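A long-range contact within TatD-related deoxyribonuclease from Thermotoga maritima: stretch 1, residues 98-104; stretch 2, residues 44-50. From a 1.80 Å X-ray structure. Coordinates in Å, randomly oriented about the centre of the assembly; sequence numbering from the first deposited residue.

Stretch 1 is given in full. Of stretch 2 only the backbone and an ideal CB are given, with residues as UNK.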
# COMPACT_ATOMS: atom_id res chain seq x y z
N VAL A 98 -7.65 10.61 -6.45
CA VAL A 98 -7.18 9.24 -6.77
C VAL A 98 -5.73 9.33 -7.26
O VAL A 98 -5.44 9.94 -8.32
CB VAL A 98 -8.07 8.58 -7.82
CG1 VAL A 98 -7.47 7.23 -8.23
CG2 VAL A 98 -9.46 8.35 -7.23
N VAL A 99 -4.83 8.70 -6.51
CA VAL A 99 -3.41 8.74 -6.84
C VAL A 99 -2.80 7.40 -7.20
O VAL A 99 -1.59 7.30 -7.44
CB VAL A 99 -2.62 9.32 -5.63
CG1 VAL A 99 -3.10 10.74 -5.31
CG2 VAL A 99 -2.86 8.45 -4.38
N ALA A 100 -3.62 6.36 -7.24
CA ALA A 100 -3.07 5.06 -7.56
C ALA A 100 -4.20 4.10 -7.88
O ALA A 100 -5.36 4.42 -7.66
CB ALA A 100 -2.29 4.51 -6.34
N ILE A 101 -3.82 2.97 -8.44
CA ILE A 101 -4.74 1.90 -8.81
C ILE A 101 -4.32 0.73 -7.92
O ILE A 101 -3.14 0.32 -7.90
CB ILE A 101 -4.61 1.45 -10.31
CG1 ILE A 101 -5.11 2.56 -11.25
CG2 ILE A 101 -5.49 0.18 -10.55
CD1 ILE A 101 -6.57 2.93 -11.08
N GLY A 102 -5.29 0.22 -7.16
CA GLY A 102 -5.08 -0.90 -6.25
C GLY A 102 -6.08 -0.71 -5.12
O GLY A 102 -6.68 0.35 -5.01
N GLU A 103 -6.20 -1.67 -4.21
CA GLU A 103 -5.44 -2.91 -4.18
C GLU A 103 -5.69 -3.88 -5.33
O GLU A 103 -6.83 -4.12 -5.73
CB GLU A 103 -5.72 -3.59 -2.83
CG GLU A 103 -4.54 -4.34 -2.27
CD GLU A 103 -4.72 -4.71 -0.80
OE1 GLU A 103 -5.30 -3.92 -0.02
OE2 GLU A 103 -4.26 -5.81 -0.44
N THR A 104 -4.61 -4.39 -5.91
CA THR A 104 -4.72 -5.34 -7.01
C THR A 104 -3.53 -6.29 -6.92
O THR A 104 -2.48 -5.92 -6.39
CB THR A 104 -4.76 -4.64 -8.40
OG1 THR A 104 -4.94 -5.63 -9.43
CG2 THR A 104 -3.50 -3.86 -8.67
N UNK A 44 -2.09 10.06 4.12
CA UNK A 44 -2.24 8.62 4.05
C UNK A 44 -2.84 8.29 2.69
O UNK A 44 -3.51 9.15 2.08
CB UNK A 44 -3.11 8.09 5.19
N UNK A 45 -2.58 7.08 2.21
CA UNK A 45 -3.13 6.68 0.93
C UNK A 45 -4.18 5.65 1.36
O UNK A 45 -3.82 4.59 1.87
CB UNK A 45 -2.08 6.13 -0.04
N UNK A 46 -5.46 6.00 1.20
CA UNK A 46 -6.57 5.13 1.59
C UNK A 46 -6.95 4.27 0.39
O UNK A 46 -7.34 4.76 -0.65
CB UNK A 46 -7.77 5.94 2.08
N UNK A 47 -6.87 2.96 0.60
CA UNK A 47 -7.12 1.97 -0.42
C UNK A 47 -8.44 1.20 -0.49
O UNK A 47 -8.86 0.62 0.51
CB UNK A 47 -6.00 0.93 -0.30
N UNK A 48 -9.00 1.13 -1.68
CA UNK A 48 -10.26 0.40 -1.88
C UNK A 48 -10.01 -1.05 -2.23
O UNK A 48 -8.90 -1.37 -2.70
CB UNK A 48 -11.09 1.06 -2.98
N UNK A 49 -10.98 -1.95 -1.99
CA UNK A 49 -10.75 -3.37 -2.32
C UNK A 49 -11.71 -3.96 -3.37
O UNK A 49 -11.59 -5.13 -3.75
CB UNK A 49 -10.86 -4.20 -1.04
N UNK A 50 -12.67 -3.15 -3.83
CA UNK A 50 -13.62 -3.58 -4.85
C UNK A 50 -14.34 -2.32 -5.30
O UNK A 50 -14.04 -1.24 -4.82
CB UNK A 50 -14.59 -4.64 -4.33

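Stretch 1 runs as a strand from Val98 toward a corner at Glu103; stretch 2 lies at 38° to it, taking CA 99 to 103 against CA 45 to 49. The two draw together along their length, from 8.0 Å between the CA atoms of Val99 and position 45 to 5.6 Å between those of Glu103 and position 49. Side chains must therefore fill the gap at the start, whereas backbone can meet backbone near the end.

Position 44 has extended angles (-136/154), and nothing of stretch 1 lies within 5.5 Å of its ideal CB. The contact sets no preference here beyond a residue that tolerates a strand. The deposited residue is Val44, which does not touch stretch 1.

At position 45 the CA-to-CB bond points toward stretch 1, and the ideal CB stands 5.0 Å from Val99 CG2. What is offered is a methyl group, with no donor or acceptor from a side chain, so an apolar residue of modest size is expected: valine, isoleucine or leucine, with beta-branching compatible with the strand angles (-109/111). It is Val45, in the t rotamer, and its CG1 comes to 4.3 Å from Val99 CG2, a loose apolar contact.

Position 46 continues the strand, but its ideal CB finds no atom of stretch 1 within 5.5 Å. Many side chains would serve equally as far as this contact goes. Asn46 occupies it, and both polar atoms of its amide are hydrogen-bonded elsewhere in the structure.

Position 47 again points toward stretch 1, now at the corner. Its ideal CB is 4.7 Å from Glu103 N and 4.8 Å from Gly102 O, leaving space for a short side chain against the peptide that joins these residues, which is cis. Alanine, valine or threonine would be reasonable, and the strand angles (-102/133) again accept a beta-branch. Val47, also t, packs CG1 closely on this peptide, 3.2 Å from Glu103 N and 3.6 Å from Gly102 O; the same methyl lies 3.9 Å from Glu103 CB.

At position 48 the backbone itself makes the contact. Its carbonyl O accepts a hydrogen bond from Glu103 N, with 3.1 Å between the N and O atoms and an N-H...O angle of 154°. The ideal CB points sideways, 4.9 Å from Gly102 O, and the angles (-91/157) are open to most residues, so a small side chain would be plausible and glycine is not demanded. Gly48 is found, its bonding carbonyl being independent of side-chain identity.

Position 49 points sideways, its ideal CB 5.5 Å from Glu103 CB. With angles of -119/-2 and the Glu103 side chain alongside, a polar or basic residue could approach the carboxylate, while an apolar one could lie beside it; the geometry does not single out either. The residue is Val49, in the m rotamer, whose CG1 reaches 4.2 Å from Glu103 OE1, a contact without a hydrogen bond.

Position 50 directs its CB away, and stretch 1 imposes no choice. Because it immediately precedes a helix, Asn, Asp, Ser or Thr would suit; Asn50 caps a backbone N just past the stretch.

Stretch 2 (44-50) VVNVGVN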
# COMPACT_ATOMS: atom_id res chain seq x y z
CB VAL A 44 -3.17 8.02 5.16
CG1 VAL A 44 -2.84 8.60 6.53
CG2 VAL A 44 -4.62 8.17 4.77
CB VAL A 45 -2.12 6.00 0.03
CG1 VAL A 45 -2.85 5.50 -1.24
CG2 VAL A 45 -0.98 6.99 -0.33
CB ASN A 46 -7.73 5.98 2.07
CG ASN A 46 -8.59 5.25 3.02
OD1 ASN A 46 -8.19 4.98 4.16
ND2 ASN A 46 -9.78 4.89 2.57
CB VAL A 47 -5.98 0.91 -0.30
CG1 VAL A 47 -5.95 0.03 -1.51
CG2 VAL A 47 -4.61 1.63 -0.13
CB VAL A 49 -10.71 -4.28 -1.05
CG1 VAL A 49 -9.52 -3.84 -0.16
CG2 VAL A 49 -12.02 -4.19 -0.27
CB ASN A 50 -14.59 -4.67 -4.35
CG ASN A 50 -15.41 -4.25 -3.15
OD1 ASN A 50 -16.05 -3.20 -3.14
ND2 ASN A 50 -15.43 -5.10 -2.13
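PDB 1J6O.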